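Local coordinates for protein nodulation fucosyltransferase NodZ (Bradyrhizobium sp., PDB 2HHC) that belongs to the nodulation fucosyltransferases, a family of the GT-B clan, whose members are built from two Rossmann-like domains, at residues D270-A275 and F289-A293; I154-I158 and A265-I269. All coordinates share one frame; numbering follows the deposited sequence. Where two conformers were deposited one is given.

Overall arrangement
Both contacts use helix 258-274, which lies between helix 152-166 and strand 217-223 in the half of the GT-B chain whose sheet runs through strands 217-223, 170-176, 279-283 and 299-303. In contact 2 the helix meets helix 152-166 through A265-I269; immediately after, in contact 1, D270-A275 meets the start of helix 291-296. The centres of the two contacts lie about 11 Å apart, and contact 1 lies nearer the centre of the chain (about 8 Å, centre to centre, against about 14 Å). They also touch: Y272 CB is 3.9 Å from I158 CD1, and F289 CZ is 3.7 Å from A267 O.

Contact 1 (D270-A275 and F289-A293); sequences DMYLLA and FTRYA
M271 lays its CG over the centre of the F289 ring, 3.5 Å from the centroid and 8° off the normal. SD follows over the same face, 4.5 Å from the centroid, a Met-aromatic contact. F289 has CG anti to the backbone N (chi1 -166°), which carries the ring back under the helix although its CB does not point there; L274 CD1 and D270 CB then meet the ring at its edge. Here D270-A275 of helix 258-274 packs on the start of helix 291-296, the two joined through strand 279-283 of the Rossmann-like sheet. Y292 packs beside it: A275 CB sits over one face, 3.6 Å from Y292 CD2, while the Y292 edge is turned to the face of Y272 in a T-shaped pair, planes at 60°. F145 stacks on Y292 as well. The backbones come closest at A275 and A293, whose CA atoms are 3.9 Å apart, an approach eased by two small side chains. No direct hydrogen bond spans the contact; a water takes its place, donating to M271 O and F289 O, each at 2.9 Å, and accepting from A293 N at 3.0 Å.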
loop_
_atom_site.group_PDB
_atom_site.type_symbol
_atom_site.label_atom_id
_atom_site.label_comp_id
_atom_site.label_asym_id
_atom_site.label_seq_id
_atom_site.Cartn_x
_atom_site.Cartn_y
_atom_site.Cartn_z
ATOM N N ASP A 270 6.592 8.425 -3.970
ATOM C CA ASP A 270 5.337 8.958 -4.528
ATOM C C ASP A 270 4.155 8.752 -3.569
ATOM O O ASP A 270 3.343 9.651 -3.329
ATOM C CB ASP A 270 4.997 8.238 -5.825
ATOM C CG ASP A 270 5.751 8.778 -7.056
ATOM O OD1 ASP A 270 6.446 9.807 -6.929
ATOM O OD2 ASP A 270 5.623 8.117 -8.145
ATOM N N MET A 271 4.044 7.567 -2.965
ATOM C CA MET A 271 2.899 7.237 -2.077
ATOM C C MET A 271 2.862 8.188 -0.876
ATOM O O MET A 271 1.811 8.669 -0.485
ATOM C CB MET A 271 2.990 5.776 -1.626
ATOM C CG MET A 271 2.731 4.792 -2.683
ATOM S SD MET A 271 3.079 3.174 -2.070
ATOM C CE MET A 271 1.883 3.062 -0.859
ATOM N N TYR A 272 4.038 8.411 -0.275
ATOM C CA TYR A 272 4.128 9.265 0.888
ATOM C C TYR A 272 3.974 10.749 0.545
ATOM O O TYR A 272 3.324 11.488 1.281
ATOM C CB TYR A 272 5.437 8.935 1.624
ATOM C CG TYR A 272 5.351 7.738 2.544
ATOM C CD1 TYR A 272 5.279 6.441 2.084
ATOM C CD2 TYR A 272 5.394 7.894 3.940
ATOM C CE1 TYR A 272 5.197 5.378 2.908
ATOM C CE2 TYR A 272 5.337 6.824 4.754
ATOM C CZ TYR A 272 5.246 5.556 4.283
ATOM O OH TYR A 272 5.188 4.448 5.121
ATOM N N LEU A 273 4.516 11.208 -0.583
ATOM C CA LEU A 273 4.328 12.589 -0.974
ATOM C C LEU A 273 2.872 12.871 -1.364
ATOM O O LEU A 273 2.359 13.926 -1.088
ATOM C CB LEU A 273 5.279 12.960 -2.076
ATOM C CG LEU A 273 6.739 13.243 -1.673
ATOM C CD1 LEU A 273 7.543 13.406 -2.886
ATOM C CD2 LEU A 273 6.821 14.474 -0.748
ATOM N N LEU A 274 2.192 11.935 -1.991
ATOM C CA LEU A 274 0.775 12.108 -2.270
ATOM C C LEU A 274 -0.003 12.399 -0.988
ATOM O O LEU A 274 -0.976 13.207 -0.997
ATOM C CB LEU A 274 0.194 10.903 -3.007
ATOM C CG LEU A 274 0.555 10.772 -4.472
ATOM C CD1 LEU A 274 0.266 9.408 -5.020
ATOM C CD2 LEU A 274 -0.208 11.818 -5.335
ATOM N N ALA A 275 0.383 11.783 0.120
ATOM C CA ALA A 275 -0.314 11.998 1.392
ATOM C C ALA A 275 -0.098 13.374 2.027
ATOM O O ALA A 275 -0.720 13.701 3.034
ATOM C CB ALA A 275 0.048 10.914 2.372
ATOM N N PHE A 289 -2.510 2.230 -4.015
ATOM C CA PHE A 289 -1.394 3.207 -4.065
ATOM C C PHE A 289 -1.740 4.529 -3.355
ATOM O O PHE A 289 -0.895 5.087 -2.647
ATOM C CB PHE A 289 -0.944 3.429 -5.548
ATOM C CG PHE A 289 0.377 4.130 -5.749
ATOM C CD1 PHE A 289 0.472 5.436 -5.900
ATOM C CD2 PHE A 289 1.520 3.379 -5.971
ATOM C CE1 PHE A 289 1.679 6.083 -6.111
ATOM C CE2 PHE A 289 2.744 4.009 -6.247
ATOM C CZ PHE A 289 2.794 5.361 -6.326
ATOM N N THR A 290 -2.959 4.991 -3.548
ATOM C CA THR A 290 -3.431 6.216 -2.960
ATOM C C THR A 290 -4.260 6.029 -1.719
ATOM O O THR A 290 -4.921 6.956 -1.266
ATOM C CB THR A 290 -4.275 6.935 -3.999
ATOM O OG1 THR A 290 -5.186 6.031 -4.650
ATOM C CG2 THR A 290 -3.328 7.636 -5.071
ATOM N N ARG A 291 -4.256 4.855 -1.114
ATOM C CA ARG A 291 -5.020 4.657 0.145
ATOM C C ARG A 291 -4.421 5.536 1.251
ATOM O O ARG A 291 -5.201 6.128 1.991
ATOM C CB ARG A 291 -5.038 3.173 0.555
ATOM C CG ARG A 291 -5.822 2.900 1.801
ATOM C CD ARG A 291 -7.221 3.388 1.793
ATOM N NE ARG A 291 -7.933 2.956 2.999
ATOM C CZ ARG A 291 -9.221 3.134 3.260
ATOM N NH1 ARG A 291 -10.019 3.734 2.352
ATOM N NH2 ARG A 291 -9.725 2.775 4.405
ATOM N N TYR A 292 -3.111 5.580 1.409
ATOM C CA TYR A 292 -2.483 6.421 2.462
ATOM C C TYR A 292 -2.933 7.866 2.247
ATOM O O TYR A 292 -3.449 8.501 3.170
ATOM C CB TYR A 292 -0.989 6.276 2.403
ATOM C CG TYR A 292 -0.245 6.956 3.519
ATOM C CD1 TYR A 292 -0.765 6.989 4.778
ATOM C CD2 TYR A 292 0.959 7.561 3.276
ATOM C CE1 TYR A 292 -0.046 7.572 5.825
ATOM C CE2 TYR A 292 1.664 8.135 4.294
ATOM C CZ TYR A 292 1.150 8.117 5.556
ATOM O OH TYR A 292 1.910 8.750 6.589
ATOM N N ALA A 293 -2.850 8.349 1.031
ATOM C CA ALA A 293 -3.353 9.718 0.726
ATOM C C ALA A 293 -4.849 9.881 1.056
ATOM O O ALA A 293 -5.277 10.876 1.678
ATOM C CB ALA A 293 -3.084 10.054 -0.685
HETATM O O HOH W 1 -0.797 7.453 -1.036
#

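Contact 2 (I154-I158 and A265-I269); sequences IRARI and ASALI
I154 opens the contact with both its branches, CG2 lying 3.8 Å from I269 CG1 while CD1 reaches L268 CD1 at 4.2 Å and CG1 passes A265 CB. Here helix 152-166 crosses helix 258-274 at -47°, with short-segment axes 10.0 Å apart, a helix-on-helix layer in one Rossmann-like half of a GT-B fold. The two helices run in the same general direction, and I154 pairs with A265 and I158 with I269 in the CA register, so matching turns face each other. R155 and A156 face away, and the chain comes back to the interface at R157. Its aliphatic part runs beside I269, CB and CD both lying within 4.0 Å of I269 CD1. The two side chains cross at about a right angle, and a bend at chi3 (69°) brings the guanidinium over the I269 CD1 methyl. A265 CB approaches the same group obliquely, 3.9 Å from R157 NH1. R157 NH1 also forms a salt bridge with OE1 of E262, which lies on helix 258-274 about one turn before A265; this probably holds the flat group over the apolar surface. I158 completes the segment: it slides past I269 in the opposite direction, CG1 4.0 Å from I269 CG1 and about as close to I269 CA. I269 is thus the centre of the contact, its CG1 touching both I154 CG2 and I158 CG1, and its CD1 methyl lying over the middle of one guanidinium face, 3.4 Å from R157 CZ.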
loop_
_atom_site.group_PDB
_atom_site.type_symbol
_atom_site.label_atom_id
_atom_site.label_comp_id
_atom_site.label_asym_id
_atom_site.label_seq_id
_atom_site.Cartn_x
_atom_site.Cartn_y
_atom_site.Cartn_z
ATOM N N ILE A 154 15.392 6.904 1.942
ATOM C CA ILE A 154 14.153 7.178 1.308
ATOM C C ILE A 154 13.546 8.452 1.916
ATOM O O ILE A 154 13.091 9.316 1.184
ATOM C CB ILE A 154 13.144 5.998 1.397
ATOM C CG1 ILE A 154 13.743 4.745 0.758
ATOM C CG2 ILE A 154 11.836 6.311 0.683
ATOM C CD1 ILE A 154 12.844 3.494 0.870
ATOM N N ARG A 155 13.580 8.547 3.264
ATOM C CA ARG A 155 13.079 9.762 3.934
ATOM C C ARG A 155 13.814 10.995 3.461
ATOM O O ARG A 155 13.194 12.023 3.241
ATOM C CB ARG A 155 13.156 9.631 5.463
ATOM C CG ARG A 155 12.142 8.621 5.934
ATOM C CD ARG A 155 11.831 8.680 7.359
ATOM N NE ARG A 155 12.659 7.714 7.927
ATOM C CZ ARG A 155 13.833 7.966 8.471
ATOM N NH1 ARG A 155 14.257 9.205 8.577
ATOM N NH2 ARG A 155 14.528 6.955 8.921
ATOM N N ALA A 156 15.130 10.903 3.240
ATOM C CA ALA A 156 15.870 12.086 2.816
ATOM C C ALA A 156 15.458 12.569 1.446
ATOM O O ALA A 156 15.375 13.767 1.175
ATOM C CB ALA A 156 17.344 11.820 2.818
ATOM N N ARG A 157 15.097 11.646 0.559
ATOM C CA ARG A 157 14.618 11.999 -0.730
ATOM C C ARG A 157 13.251 12.699 -0.651
ATOM O O ARG A 157 13.004 13.682 -1.290
ATOM C CB ARG A 157 14.575 10.754 -1.649
ATOM C CG ARG A 157 15.971 10.283 -2.004
ATOM C CD ARG A 157 16.004 8.929 -2.739
ATOM N NE ARG A 157 15.441 9.067 -4.073
ATOM C CZ ARG A 157 15.181 8.052 -4.908
ATOM N NH1 ARG A 157 15.382 6.815 -4.552
ATOM N NH2 ARG A 157 14.648 8.301 -6.089
ATOM N N ILE A 158 12.343 12.130 0.177
ATOM C CA ILE A 158 11.046 12.742 0.390
ATOM C C ILE A 158 11.196 14.182 0.960
ATOM O O ILE A 158 10.538 15.106 0.520
ATOM C CB ILE A 158 10.218 11.876 1.385
ATOM C CG1 ILE A 158 9.763 10.583 0.693
ATOM C CG2 ILE A 158 8.980 12.641 1.913
ATOM C CD1 ILE A 158 9.257 9.490 1.638
ATOM N N ALA A 265 11.679 2.102 -3.997
ATOM C CA ALA A 265 11.866 3.381 -3.353
ATOM C C ALA A 265 11.091 4.473 -4.035
ATOM O O ALA A 265 10.430 5.314 -3.426
ATOM C CB ALA A 265 13.384 3.712 -3.327
ATOM N N SER A 266 11.078 4.476 -5.369
ATOM C CA SER A 266 10.315 5.428 -6.141
ATOM C C SER A 266 8.799 5.373 -5.862
ATOM O O SER A 266 8.110 6.376 -5.728
ATOM C CB SER A 266 10.611 5.139 -7.626
ATOM O OG SER A 266 9.916 6.058 -8.430
ATOM N N ALA A 267 8.297 4.151 -5.754
ATOM C CA ALA A 267 6.901 3.955 -5.408
ATOM C C ALA A 267 6.578 4.564 -4.048
ATOM O O ALA A 267 5.596 5.266 -3.874
ATOM C CB ALA A 267 6.551 2.506 -5.455
ATOM N N LEU A 268 7.427 4.273 -3.063
ATOM C CA LEU A 268 7.186 4.763 -1.711
ATOM C C LEU A 268 7.282 6.280 -1.631
ATOM O O LEU A 268 6.478 6.923 -0.936
ATOM C CB LEU A 268 8.149 4.091 -0.717
ATOM C CG LEU A 268 7.868 2.607 -0.463
ATOM C CD1 LEU A 268 9.037 1.892 0.169
ATOM C CD2 LEU A 268 6.571 2.400 0.369
ATOM N N ILE A 269 8.276 6.851 -2.301
ATOM C CA ILE A 269 8.396 8.289 -2.340
ATOM C C ILE A 269 7.096 8.940 -2.854
ATOM O O ILE A 269 6.558 9.912 -2.253
ATOM C CB ILE A 269 9.630 8.731 -3.156
ATOM C CG1 ILE A 269 10.915 8.304 -2.447
ATOM C CG2 ILE A 269 9.618 10.255 -3.391
ATOM C CD1 ILE A 269 12.142 8.274 -3.364
#